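Long-range contacts in 3-HSA hydroxylase, oxygenase (Rhodococcus sp., PDB 2RFQ), which catalyses the FMNH2-dependent ortho-hydroxylation of the phenolic secosteroid 3-HSA to the catechol 3,4-DHSA during the breakdown of cholesterol: residues T82-S87 with A243-M248; A18-L23 with V72-S77. All coordinates share one frame; numbering follows the deposited sequence. Where two conformers were deposited one is given.

Contact 1 (T82-S87 with A243-M248)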
loop_
_atom_site.group_PDB
_atom_site.type_symbol
_atom_site.label_atom_id
_atom_site.label_comp_id
_atom_site.label_asym_id
_atom_site.label_seq_id
_atom_site.Cartn_x
_atom_site.Cartn_y
_atom_site.Cartn_z
ATOM N N THR A 82 9.644 2.158 -28.484
ATOM C CA THR A 82 10.921 2.579 -29.064
ATOM C C THR A 82 12.007 2.589 -27.988
ATOM O O THR A 82 13.128 2.126 -28.230
ATOM C CB THR A 82 10.795 3.951 -29.748
ATOM O OG1 THR A 82 9.779 3.860 -30.760
ATOM C CG2 THR A 82 12.105 4.312 -30.454
ATOM N N GLY A 83 11.655 3.055 -26.790
ATOM C CA GLY A 83 12.611 3.079 -25.671
ATOM C C GLY A 83 13.053 1.683 -25.264
ATOM O O GLY A 83 14.246 1.442 -25.014
ATOM N N TRP A 84 12.088 0.764 -25.224
ATOM C CA TRP A 84 12.371 -0.630 -24.882
ATOM C C TRP A 84 13.326 -1.261 -25.883
ATOM O O TRP A 84 14.349 -1.856 -25.498
ATOM C CB TRP A 84 11.065 -1.404 -24.863
ATOM C CG TRP A 84 11.152 -2.849 -24.422
ATOM C CD1 TRP A 84 11.232 -3.946 -25.231
ATOM C CD2 TRP A 84 11.142 -3.347 -23.062
ATOM N NE1 TRP A 84 11.249 -5.101 -24.461
ATOM C CE2 TRP A 84 11.191 -4.753 -23.133
ATOM C CE3 TRP A 84 11.076 -2.730 -21.795
ATOM C CZ2 TRP A 84 11.200 -5.561 -21.975
ATOM C CZ3 TRP A 84 11.082 -3.515 -20.649
ATOM C CH2 TRP A 84 11.141 -4.920 -20.748
ATOM N N VAL A 85 12.992 -1.134 -27.156
ATOM C CA VAL A 85 13.857 -1.685 -28.222
ATOM C C VAL A 85 15.239 -1.028 -28.209
ATOM O O VAL A 85 16.263 -1.717 -28.344
ATOM C CB VAL A 85 13.175 -1.515 -29.588
ATOM C CG1 VAL A 85 14.126 -1.828 -30.749
ATOM C CG2 VAL A 85 11.933 -2.410 -29.646
ATOM N N SER A 86 15.269 0.291 -28.031
ATOM C CA SER A 86 16.530 1.032 -28.061
ATOM C C SER A 86 17.453 0.530 -26.954
ATOM O O SER A 86 18.642 0.294 -27.162
ATOM C CB SER A 86 16.277 2.538 -27.898
ATOM O OG SER A 86 15.639 3.064 -29.075
ATOM N N SER A 87 16.889 0.344 -25.776
ATOM C CA SER A 87 17.691 -0.100 -24.644
ATOM C C SER A 87 18.314 -1.471 -24.888
ATOM O O SER A 87 19.528 -1.660 -24.718
ATOM C CB SER A 87 16.814 -0.168 -23.412
ATOM O OG SER A 87 17.624 -0.366 -22.253
ATOM N N ALA A 243 15.381 0.702 -16.953
ATOM C CA ALA A 243 15.534 2.103 -17.420
ATOM C C ALA A 243 14.414 2.571 -18.362
ATOM O O ALA A 243 13.884 3.675 -18.174
ATOM C CB ALA A 243 16.927 2.323 -18.041
ATOM N N PRO A 244 14.028 1.755 -19.365
ATOM C CA PRO A 244 12.930 2.211 -20.244
ATOM C C PRO A 244 11.595 2.315 -19.499
ATOM O O PRO A 244 10.812 3.188 -19.791
ATOM C CB PRO A 244 12.895 1.172 -21.378
ATOM C CG PRO A 244 13.627 -0.037 -20.846
ATOM C CD PRO A 244 14.569 0.439 -19.775
ATOM N N ILE A 245 11.368 1.453 -18.508
ATOM C CA ILE A 245 10.117 1.539 -17.748
ATOM C C ILE A 245 10.099 2.815 -16.912
ATOM O O ILE A 245 9.080 3.518 -16.859
ATOM C CB ILE A 245 9.873 0.281 -16.930
ATOM C CG1 ILE A 245 9.782 -0.927 -17.882
ATOM C CG2 ILE A 245 8.601 0.428 -16.107
ATOM C CD1 ILE A 245 9.770 -2.312 -17.149
ATOM N N VAL A 246 11.226 3.116 -16.254
ATOM C CA VAL A 246 11.378 4.418 -15.596
ATOM C C VAL A 246 11.108 5.582 -16.588
ATOM O O VAL A 246 10.352 6.504 -16.286
ATOM C CB VAL A 246 12.749 4.548 -14.894
ATOM C CG1 VAL A 246 12.924 5.958 -14.309
ATOM C CG2 VAL A 246 12.835 3.479 -13.789
ATOM N N GLY A 247 11.713 5.524 -17.771
ATOM C CA GLY A 247 11.472 6.545 -18.808
ATOM C C GLY A 247 9.992 6.657 -19.189
ATOM O O GLY A 247 9.480 7.771 -19.353
HETATM N N MSE A 248 9.312 5.518 -19.321
HETATM C CA MSE A 248 7.866 5.505 -19.585
HETATM C C MSE A 248 7.120 6.284 -18.495
HETATM O O MSE A 248 6.173 7.032 -18.795
HETATM C CB MSE A 248 7.346 4.065 -19.702
HETATM C CG MSE A 248 7.803 3.406 -20.992
HETATM SE SE MSE A 248 7.206 1.519 -20.871
HETATM C CE MSE A 248 8.819 0.623 -21.599
#

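Contact 2 (A18-L23 with V72-S77)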
loop_
_atom_site.group_PDB
_atom_site.type_symbol
_atom_site.label_atom_id
_atom_site.label_comp_id
_atom_site.label_asym_id
_atom_site.label_seq_id
_atom_site.Cartn_x
_atom_site.Cartn_y
_atom_site.Cartn_z
ATOM N N ALA A 18 16.106 16.514 -30.091
ATOM C CA ALA A 18 15.545 16.997 -31.347
ATOM C C ALA A 18 14.592 15.972 -31.971
ATOM O O ALA A 18 13.699 16.331 -32.722
ATOM C CB ALA A 18 16.668 17.329 -32.315
ATOM N N LEU A 19 14.790 14.693 -31.647
ATOM C CA LEU A 19 14.029 13.613 -32.268
ATOM C C LEU A 19 12.746 13.267 -31.517
ATOM O O LEU A 19 11.818 12.669 -32.086
ATOM C CB LEU A 19 14.932 12.354 -32.357
ATOM C CG LEU A 19 14.377 11.099 -33.035
ATOM C CD1 LEU A 19 13.945 11.405 -34.486
ATOM C CD2 LEU A 19 15.410 9.957 -33.018
ATOM N N LEU A 20 12.688 13.610 -30.232
ATOM C CA LEU A 20 11.546 13.178 -29.388
ATOM C C LEU A 20 10.151 13.489 -29.958
ATOM O O LEU A 20 9.283 12.599 -29.954
ATOM C CB LEU A 20 11.666 13.703 -27.949
ATOM C CG LEU A 20 12.878 13.248 -27.152
ATOM C CD1 LEU A 20 12.706 13.554 -25.657
ATOM C CD2 LEU A 20 13.207 11.750 -27.359
ATOM N N PRO A 21 9.924 14.716 -30.458
ATOM C CA PRO A 21 8.576 14.989 -30.994
ATOM C C PRO A 21 8.173 14.017 -32.100
ATOM O O PRO A 21 7.011 13.627 -32.174
ATOM C CB PRO A 21 8.695 16.436 -31.526
ATOM C CG PRO A 21 9.803 17.027 -30.695
ATOM C CD PRO A 21 10.794 15.903 -30.566
ATOM N N THR A 22 9.127 13.616 -32.945
ATOM C CA THR A 22 8.857 12.644 -34.003
ATOM C C THR A 22 8.432 11.327 -33.385
ATOM O O THR A 22 7.423 10.747 -33.780
ATOM C CB THR A 22 10.102 12.456 -34.905
ATOM O OG1 THR A 22 10.355 13.692 -35.581
ATOM C CG2 THR A 22 9.870 11.374 -35.949
ATOM N N LEU A 23 9.188 10.875 -32.391
ATOM C CA LEU A 23 8.860 9.625 -31.698
ATOM C C LEU A 23 7.461 9.660 -31.056
ATOM O O LEU A 23 6.714 8.681 -31.159
ATOM C CB LEU A 23 9.943 9.265 -30.665
ATOM C CG LEU A 23 11.353 9.137 -31.234
ATOM C CD1 LEU A 23 12.309 8.646 -30.132
ATOM C CD2 LEU A 23 11.406 8.190 -32.452
ATOM N N VAL A 72 18.412 6.119 -22.842
ATOM C CA VAL A 72 17.272 5.204 -22.822
ATOM C C VAL A 72 16.050 5.827 -22.158
ATOM O O VAL A 72 14.939 5.787 -22.718
ATOM C CB VAL A 72 17.643 3.891 -22.128
ATOM C CG1 VAL A 72 16.383 3.029 -21.873
ATOM C CG2 VAL A 72 18.579 3.120 -23.063
ATOM N N ARG A 73 16.277 6.392 -20.979
ATOM C CA ARG A 73 15.213 7.063 -20.233
ATOM C C ARG A 73 14.526 8.107 -21.106
ATOM O O ARG A 73 13.289 8.165 -21.167
ATOM C CB ARG A 73 15.756 7.725 -18.975
ATOM C CG ARG A 73 14.666 8.315 -18.121
ATOM C CD ARG A 73 15.264 9.010 -16.941
ATOM N NE ARG A 73 15.766 10.321 -17.327
ATOM C CZ ARG A 73 16.036 11.306 -16.460
ATOM N NH1 ARG A 73 15.857 11.143 -15.140
ATOM N NH2 ARG A 73 16.497 12.467 -16.910
ATOM N N LYS A 74 15.330 8.924 -21.792
ATOM C CA LYS A 74 14.789 9.966 -22.677
ATOM C C LYS A 74 13.937 9.370 -23.809
ATOM O O LYS A 74 12.806 9.804 -24.034
ATOM C CB LYS A 74 15.951 10.785 -23.259
ATOM C CG LYS A 74 15.530 11.943 -24.106
ATOM C CD LYS A 74 16.729 12.661 -24.752
ATOM C CE LYS A 74 17.638 13.284 -23.720
ATOM N NZ LYS A 74 17.027 14.463 -23.027
ATOM N N ILE A 75 14.496 8.401 -24.539
ATOM C CA ILE A 75 13.740 7.795 -25.655
ATOM C C ILE A 75 12.419 7.207 -25.177
ATOM O O ILE A 75 11.350 7.451 -25.779
ATOM C CB ILE A 75 14.563 6.718 -26.377
ATOM C CG1 ILE A 75 15.853 7.330 -26.942
ATOM C CG2 ILE A 75 13.732 6.051 -27.492
ATOM C CD1 ILE A 75 16.886 6.240 -27.296
ATOM N N ALA A 76 12.489 6.437 -24.097
ATOM C CA ALA A 76 11.294 5.759 -23.564
ATOM C C ALA A 76 10.225 6.732 -23.077
ATOM O O ALA A 76 9.050 6.362 -23.009
ATOM C CB ALA A 76 11.702 4.812 -22.434
ATOM N N SER A 77 10.619 7.951 -22.684
ATOM C CA SER A 77 9.656 8.966 -22.255
ATOM C C SER A 77 8.783 9.489 -23.413
ATOM O O SER A 77 7.758 10.150 -23.170
ATOM C CB SER A 77 10.367 10.122 -21.555
ATOM O OG SER A 77 11.052 10.965 -22.472
#

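Contact 1 (T82-S87 with A243-M248)
Trp-84 meets helix 233-266 through two neighbouring carbons of its six-membered ring, CE3 and CZ3. CE3 lies 3.8 Å from CG of Pro-244 and 4.0 Å from the selenomethionine methyl, CE of Met-248, a residue backed by Phe-358 and Asp-361 of helix 354-365. CD1 of Ile-245 sits near the plane of the indole, at its edge, 3.9 Å from CZ3. Chi1 of -175° sets Trp-84 CG anti to the backbone N. The indole and the Ile-245 side chain lie side by side, pointing the same way.

Beside the ring the backbone itself takes part. Gly-83, which has no side chain, offers its carbonyl: Gly-83 O is 3.9 Å from Pro-244 CB while accepting the helical bond from Ser-87 N. The axes of segments 82-87 and 243-248, near-antiparallel at 157°, approach to 8.9 Å, with the CA atoms of Trp-84 and Pro-244 5.5 Å apart. This packing joins the N-terminal helical domain of the acyl-CoA dehydrogenase fold to a long helix of its C-terminal domain.

No hydrogen bond links the two segments, yet Pro-244 has a polar consequence one turn back. Proline has no N-H, so the helix is kinked there, and the carbonyl of Thr-240, which an N-H at 244 would normally engage, instead accepts a hydrogen bond from Ser-87 OG. That hydroxyl lies 4.0 Å from Pro-244 CD. At the five-membered ring, Trp-84 NE1 makes a weak hydrogen bond to Ser-143 OG; the nearest side-chain atoms of Trp-84 and His-368 are about 4 Å apart. Trp-84, Ser-143 and His-368 are all inferred FMN ligands, consistent with this packing setting the ring's position in the flavin site.

Contact 2 (A18-L23 with V72-S77)
Lys-74 and Leu-20 cross at about a right angle, and the lysine's hydrophobic contact is made close to its backbone, by the carbon next to CB. This CG, anti to the backbone N (chi1 -176°), bears on both methyls of the leucine: Leu-20 CD1 is 3.6 Å from Lys-74 CG, and Leu-20 CD2 is 4.0 Å from the same atom. The chain continues extended to CD, then bends at chi3 and again at chi4. At the tip NZ forms salt bridges with Asp-8 and with Asp-17, which is on helix 11-25, the helix that carries Leu-20.

Both helices, 11-25 and 65-76, belong to the N-terminal helical domain of the acyl-CoA dehydrogenase fold; the axes of segments 18-23 and 72-76 run 36° apart, 10.3 Å at closest approach, a spacing that side chains bridge. Leu-20 CD2 also reaches the backbone, 3.9 Å from Lys-74 O. Lys-74 O accepts a hydrogen bond from Ser-77 OG at 2.6 Å, the donor tilted 20° from the carbonyl plane. One turn beyond Leu-20, Leu-23 CD1 touches Ile-75 CG2 at 4.0 Å, the two side chains crossing obliquely. Leu-44 of helix 38-47 and Phe-49 border Ile-75.

Contact 1 is core, centred about 6 Å from the middle of the chain with every touching residue buried; contact 2 lies farther out, its centre about 15 Å from the middle, and is also buried at its heart, with partly exposed Lys-74 and Ser-77 beside it. They share no helix, but helix 65-76 of contact 2 packs on both partners of contact 1: Ile-75 CG2 is 3.7 Å from Gly-83 CA, and Ala-76 CB is 3.2 Å from Pro-244 O. The chemistry follows position. Contact 1 joins two domains around an aromatic ring at the inferred flavin site, whereas contact 2 stays within the N-terminal domain, combining aliphatic packing with a salt-bridged lysine.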